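Local coordinates for glutamate--tRNA ligase (Elizabethkingia anophelis, PDB 6B1Z), which catalyses the ATP-dependent attachment of glutamate to its tRNA, as a class I aminoacyl-tRNA synthetase with a catalytic part and an anticodon-binding part, at residues A[299-303]-A[399-403]; A[390-394]-A[410-414]. The contacts are given in a common frame with arbitrary orientation. Residues are numbered along the deposited sequence.

How the interactions relate
Along the chain the order is 299-303, 390-394, 399-403, 410-414, so the two contacts cross: interaction 1 closes a long, helix-rich loop of 95 residues, and interaction 2 opens inside that loop and closes beyond it, over only 15. Interaction 1 joins the loop ahead of helix 304-312, in the catalytic region, to the start of helix 401-406, in the anticodon-binding region. Interaction 2 stays within the latter region and packs the end of helix 384-394 against the loop that follows helix 401-406. That short helix links them, since it begins in one contact and precedes the second segment of the other. Their centres lie about 17 Å apart.

Interaction 1 (A[299-303]-A[399-403]); sequences EEGYL and TFVKD
An edge-to-face aromatic pair and a water-bridged backbone join a loop of the class I catalytic region, just ahead of helix 304-312, to the N-terminal end of helix 401-406 in the anticodon-binding region. The backbones come closest at G301 and F400, CA to CA 5.9 Å, with no direct hydrogen bond between them. E299 contributes its carbonyl O, 2.8 Å from water 1, which holds K402 NZ weakly at 3.3 Å. E300 (chi1 m, chi2 m) forms a long salt bridge, OE1 to K402 NZ 3.7 Å; K402 points its CA-to-CB bond toward the loop and runs out as p, t, t, t. Water 2 bridges the pair, donating to E300 O (2.9 Å) and E300 OE1 (3.3 Å) and accepting from K402 NZ (2.9 Å). G301 has phi/psi 96/12, a conformation that suits glycine, and a CB here would also press on the F400 ring. Its O sits 3.5 Å from F400 CD1 at the ring edge and reaches V401 N through water 3 (2.8 Å from G301 O, 2.9 Å from V401 N). Y302 (m, chi2 84°) presents a ring face to the edge of F400 (m, chi2 -83°): centroids 5.0 Å apart, planes at 78°, CZ to CZ 3.6 Å. L303 is the N-cap residue of helix 304-312; N355 of helix 348-361 hydrogen-bonds to L303 N, G301 O and T399 O, tying both segments together. F400 is extended (-133/152) just ahead of helix 401-406. D403 folds back, its OD2 accepting from T399 N at 2.9 Å and from F400 N at 3.0 Å.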
loop_
_atom_site.group_PDB
_atom_site.type_symbol
_atom_site.label_atom_id
_atom_site.label_comp_id
_atom_site.label_asym_id
_atom_site.label_seq_id
_atom_site.Cartn_x
_atom_site.Cartn_y
_atom_site.Cartn_z
ATOM N N GLU A 299 8.544 -4.715 6.165
ATOM C CA GLU A 299 9.198 -5.792 6.892
ATOM C C GLU A 299 9.532 -6.973 5.990
ATOM O O GLU A 299 10.456 -7.734 6.310
ATOM C CB GLU A 299 8.315 -6.230 8.055
ATOM C CG GLU A 299 8.179 -5.165 9.156
ATOM C CD GLU A 299 7.037 -4.170 8.922
ATOM O OE1 GLU A 299 6.520 -4.070 7.789
ATOM O OE2 GLU A 299 6.630 -3.502 9.903
ATOM N N GLU A 300 8.820 -7.128 4.871
ATOM C CA GLU A 300 9.142 -8.161 3.891
ATOM C C GLU A 300 10.315 -7.775 3.003
ATOM O O GLU A 300 10.709 -8.571 2.143
ATOM C CB GLU A 300 7.915 -8.469 3.019
ATOM C CG GLU A 300 6.832 -9.251 3.757
ATOM C CD GLU A 300 7.307 -10.625 4.205
ATOM O OE1 GLU A 300 7.898 -11.348 3.381
ATOM O OE2 GLU A 300 7.106 -10.976 5.385
ATOM N N GLY A 301 10.899 -6.597 3.188
ATOM C CA GLY A 301 12.094 -6.228 2.454
ATOM C C GLY A 301 11.877 -5.392 1.212
ATOM O O GLY A 301 12.826 -5.215 0.434
ATOM N N TYR A 302 10.674 -4.857 1.005
ATOM C CA TYR A 302 10.459 -3.955 -0.125
ATOM C C TYR A 302 11.060 -2.595 0.193
ATOM O O TYR A 302 10.863 -2.056 1.286
ATOM C CB TYR A 302 8.965 -3.825 -0.458
ATOM C CG TYR A 302 8.388 -5.052 -1.133
ATOM C CD1 TYR A 302 7.946 -6.142 -0.388
ATOM C CD2 TYR A 302 8.280 -5.119 -2.526
ATOM C CE1 TYR A 302 7.407 -7.261 -0.993
ATOM C CE2 TYR A 302 7.737 -6.253 -3.147
ATOM C CZ TYR A 302 7.320 -7.313 -2.377
ATOM O OH TYR A 302 6.789 -8.438 -2.978
ATOM N N LEU A 303 11.856 -2.072 -0.733
ATOM C CA LEU A 303 12.479 -0.776 -0.543
ATOM C C LEU A 303 11.421 0.301 -0.768
ATOM O O LEU A 303 10.617 0.176 -1.688
ATOM C CB LEU A 303 13.637 -0.599 -1.527
ATOM C CG LEU A 303 14.705 -1.695 -1.445
ATOM C CD1 LEU A 303 15.628 -1.613 -2.653
ATOM C CD2 LEU A 303 15.482 -1.577 -0.144
ATOM N N THR A 399 16.292 -10.316 -5.435
ATOM C CA THR A 399 15.096 -9.485 -5.411
ATOM C C THR A 399 14.933 -8.766 -4.081
ATOM O O THR A 399 14.413 -7.645 -4.045
ATOM C CB THR A 399 13.865 -10.350 -5.703
ATOM O OG1 THR A 399 14.082 -11.044 -6.940
ATOM C CG2 THR A 399 12.585 -9.503 -5.838
ATOM N N PHE A 400 15.410 -9.387 -3.002
ATOM C CA PHE A 400 15.400 -8.848 -1.650
ATOM C C PHE A 400 16.779 -9.069 -1.054
ATOM O O PHE A 400 17.455 -10.037 -1.411
ATOM C CB PHE A 400 14.342 -9.550 -0.772
ATOM C CG PHE A 400 12.953 -9.442 -1.322
ATOM C CD1 PHE A 400 12.200 -8.316 -1.082
ATOM C CD2 PHE A 400 12.424 -10.447 -2.120
ATOM C CE1 PHE A 400 10.931 -8.183 -1.605
ATOM C CE2 PHE A 400 11.151 -10.332 -2.651
ATOM C CZ PHE A 400 10.393 -9.192 -2.389
ATOM N N VAL A 401 17.179 -8.197 -0.118
ATOM C CA VAL A 401 18.499 -8.345 0.504
ATOM C C VAL A 401 18.667 -9.729 1.128
ATOM O O VAL A 401 19.747 -10.329 1.045
ATOM C CB VAL A 401 18.741 -7.226 1.534
ATOM C CG1 VAL A 401 20.002 -7.518 2.358
ATOM C CG2 VAL A 401 18.850 -5.903 0.832
ATOM N N LYS A 402 17.600 -10.285 1.724
ATOM C CA LYS A 402 17.722 -11.591 2.370
ATOM C C LYS A 402 18.117 -12.686 1.382
ATOM O O LYS A 402 18.707 -13.695 1.787
ATOM C CB LYS A 402 16.414 -11.968 3.075
ATOM C CG LYS A 402 15.278 -12.382 2.132
ATOM C CD LYS A 402 13.966 -12.628 2.878
ATOM C CE LYS A 402 12.773 -12.308 1.971
ATOM N NZ LYS A 402 11.524 -11.943 2.727
ATOM N N ASP A 403 17.802 -12.510 0.085
ATOM C CA ASP A 403 18.172 -13.503 -0.928
ATOM C C ASP A 403 19.683 -13.680 -1.005
ATOM O O ASP A 403 20.162 -14.758 -1.373
ATOM C CB ASP A 403 17.687 -13.092 -2.327
ATOM C CG ASP A 403 16.189 -12.944 -2.436
ATOM O OD1 ASP A 403 15.449 -13.396 -1.539
ATOM O OD2 ASP A 403 15.769 -12.376 -3.471
HETATM O O HOH W 1 11.924 -9.865 5.319
HETATM O O HOH W 2 9.725 -10.841 0.727
HETATM O O HOH W 3 15.379 -6.174 0.942
#

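Interaction 2 (A[390-394]-A[410-414])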
loop_
_atom_site.group_PDB
_atom_site.type_symbol
_atom_site.label_atom_id
_atom_site.label_comp_id
_atom_site.label_asym_id
_atom_site.label_seq_id
_atom_site.Cartn_x
_atom_site.Cartn_y
_atom_site.Cartn_z
ATOM N N ILE A 390 30.613 -10.262 -0.893
ATOM C CA ILE A 390 29.499 -11.174 -1.161
ATOM C C ILE A 390 28.313 -10.403 -1.738
ATOM O O ILE A 390 27.698 -10.827 -2.726
ATOM C CB ILE A 390 29.123 -11.947 0.120
ATOM C CG1 ILE A 390 30.227 -12.968 0.458
ATOM C CG2 ILE A 390 27.737 -12.626 -0.035
ATOM C CD1 ILE A 390 30.114 -13.593 1.835
ATOM N N ILE A 391 27.999 -9.239 -1.156
ATOM C CA ILE A 391 26.917 -8.406 -1.685
ATOM C C ILE A 391 27.189 -8.054 -3.143
ATOM O O ILE A 391 26.299 -8.161 -3.999
ATOM C CB ILE A 391 26.741 -7.141 -0.817
ATOM C CG1 ILE A 391 26.166 -7.494 0.562
ATOM C CG2 ILE A 391 25.853 -6.103 -1.523
ATOM C CD1 ILE A 391 26.316 -6.353 1.566
ATOM N N GLY A 392 28.429 -7.655 -3.455
ATOM C CA GLY A 392 28.758 -7.308 -4.831
ATOM C C GLY A 392 28.586 -8.472 -5.794
ATOM O O GLY A 392 28.167 -8.284 -6.939
ATOM N N LEU A 393 28.909 -9.688 -5.342
ATOM C CA LEU A 393 28.807 -10.882 -6.171
ATOM C C LEU A 393 27.372 -11.345 -6.348
ATOM O O LEU A 393 27.079 -12.069 -7.311
ATOM C CB LEU A 393 29.602 -12.037 -5.557
ATOM C CG LEU A 393 31.128 -11.979 -5.558
ATOM C CD1 LEU A 393 31.675 -13.040 -4.609
ATOM C CD2 LEU A 393 31.636 -12.189 -6.972
ATOM N N MET A 394 26.471 -10.953 -5.449
ATOM C CA MET A 394 25.140 -11.546 -5.416
ATOM C C MET A 394 24.006 -10.588 -5.734
ATOM O O MET A 394 22.915 -11.056 -6.091
ATOM C CB MET A 394 24.856 -12.162 -4.036
ATOM C CG MET A 394 25.803 -13.274 -3.628
ATOM S SD MET A 394 25.413 -14.844 -4.410
ATOM C CE MET A 394 23.814 -15.188 -3.652
ATOM N N PHE A 410 26.361 -21.310 0.696
ATOM C CA PHE A 410 27.684 -21.900 0.493
ATOM C C PHE A 410 28.824 -20.957 0.844
ATOM O O PHE A 410 29.961 -21.418 0.961
ATOM C CB PHE A 410 27.833 -22.356 -0.957
ATOM C CG PHE A 410 27.275 -21.371 -1.946
ATOM C CD1 PHE A 410 26.015 -21.556 -2.489
ATOM C CD2 PHE A 410 27.997 -20.240 -2.301
ATOM C CE1 PHE A 410 25.478 -20.630 -3.383
ATOM C CE2 PHE A 410 27.476 -19.309 -3.194
ATOM C CZ PHE A 410 26.215 -19.509 -3.734
ATOM N N PHE A 411 28.568 -19.657 1.012
ATOM C CA PHE A 411 29.632 -18.780 1.488
ATOM C C PHE A 411 29.947 -19.028 2.950
ATOM O O PHE A 411 31.049 -18.697 3.406
ATOM C CB PHE A 411 29.258 -17.303 1.304
ATOM C CG PHE A 411 29.296 -16.830 -0.123
ATOM C CD1 PHE A 411 30.493 -16.779 -0.828
ATOM C CD2 PHE A 411 28.141 -16.390 -0.746
ATOM C CE1 PHE A 411 30.528 -16.317 -2.138
ATOM C CE2 PHE A 411 28.169 -15.936 -2.061
ATOM C CZ PHE A 411 29.365 -15.901 -2.753
ATOM N N PHE A 412 29.004 -19.603 3.690
ATOM C CA PHE A 412 29.089 -19.713 5.137
ATOM C C PHE A 412 29.025 -21.143 5.653
ATOM O O PHE A 412 29.403 -21.377 6.807
ATOM C CB PHE A 412 27.958 -18.895 5.781
ATOM C CG PHE A 412 27.754 -17.549 5.146
ATOM C CD1 PHE A 412 28.595 -16.487 5.454
ATOM C CD2 PHE A 412 26.734 -17.347 4.230
ATOM C CE1 PHE A 412 28.413 -15.250 4.868
ATOM C CE2 PHE A 412 26.548 -16.111 3.638
ATOM C CZ PHE A 412 27.388 -15.065 3.958
ATOM N N HIS A 413 28.571 -22.098 4.840
ATOM C CA HIS A 413 28.370 -23.480 5.268
ATOM C C HIS A 413 28.882 -24.426 4.193
ATOM O O HIS A 413 28.589 -24.235 3.009
ATOM C CB HIS A 413 26.886 -23.771 5.533
ATOM C CG HIS A 413 26.206 -22.746 6.386
ATOM N ND1 HIS A 413 26.445 -22.625 7.739
ATOM C CD2 HIS A 413 25.283 -21.802 6.081
ATOM C CE1 HIS A 413 25.702 -21.649 8.229
ATOM N NE2 HIS A 413 24.989 -21.131 7.243
ATOM N N ALA A 414 29.627 -25.461 4.606
ATOM C CA ALA A 414 30.089 -26.457 3.654
ATOM C C ALA A 414 28.946 -27.387 3.250
ATOM O O ALA A 414 28.023 -27.628 4.033
ATOM C CB ALA A 414 31.229 -27.278 4.251
#
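F411 is the bump of this wholly apolar contact, and the side of helix 384-394 made by I390, L393 and M394 is the hollow that receives it. All three helix residues direct their CA-to-CB bonds toward the loop, as does F411; the nearest CA atoms, of I390 and F411, are still 8.1 Å apart, so side chains alone fill the gap. I390 lies flat over one face of the ring in a CH-pi contact, CG1 4.0 Å from the F411 centroid and 10° off the normal. M394, curled by three m rotamers, brings SD to the ring edge as a Met-aromatic contact, 3.8 Å from F411 CE2. L393 CD1 stands 4.1 Å from F411 CZ near the tip of the ring. I390 is a bump in its turn: its CD1 enters the notch between the two phenylalanines, 3.8 Å from both F411 CB and F412 CZ. The contact is plain packing within the all-helical anticodon-binding region. Helix 401-406 lends I404 to I390 and M394, L375 of helix 364-377 packs on F412, and L490 and M493 of helix 487-507 meet F411.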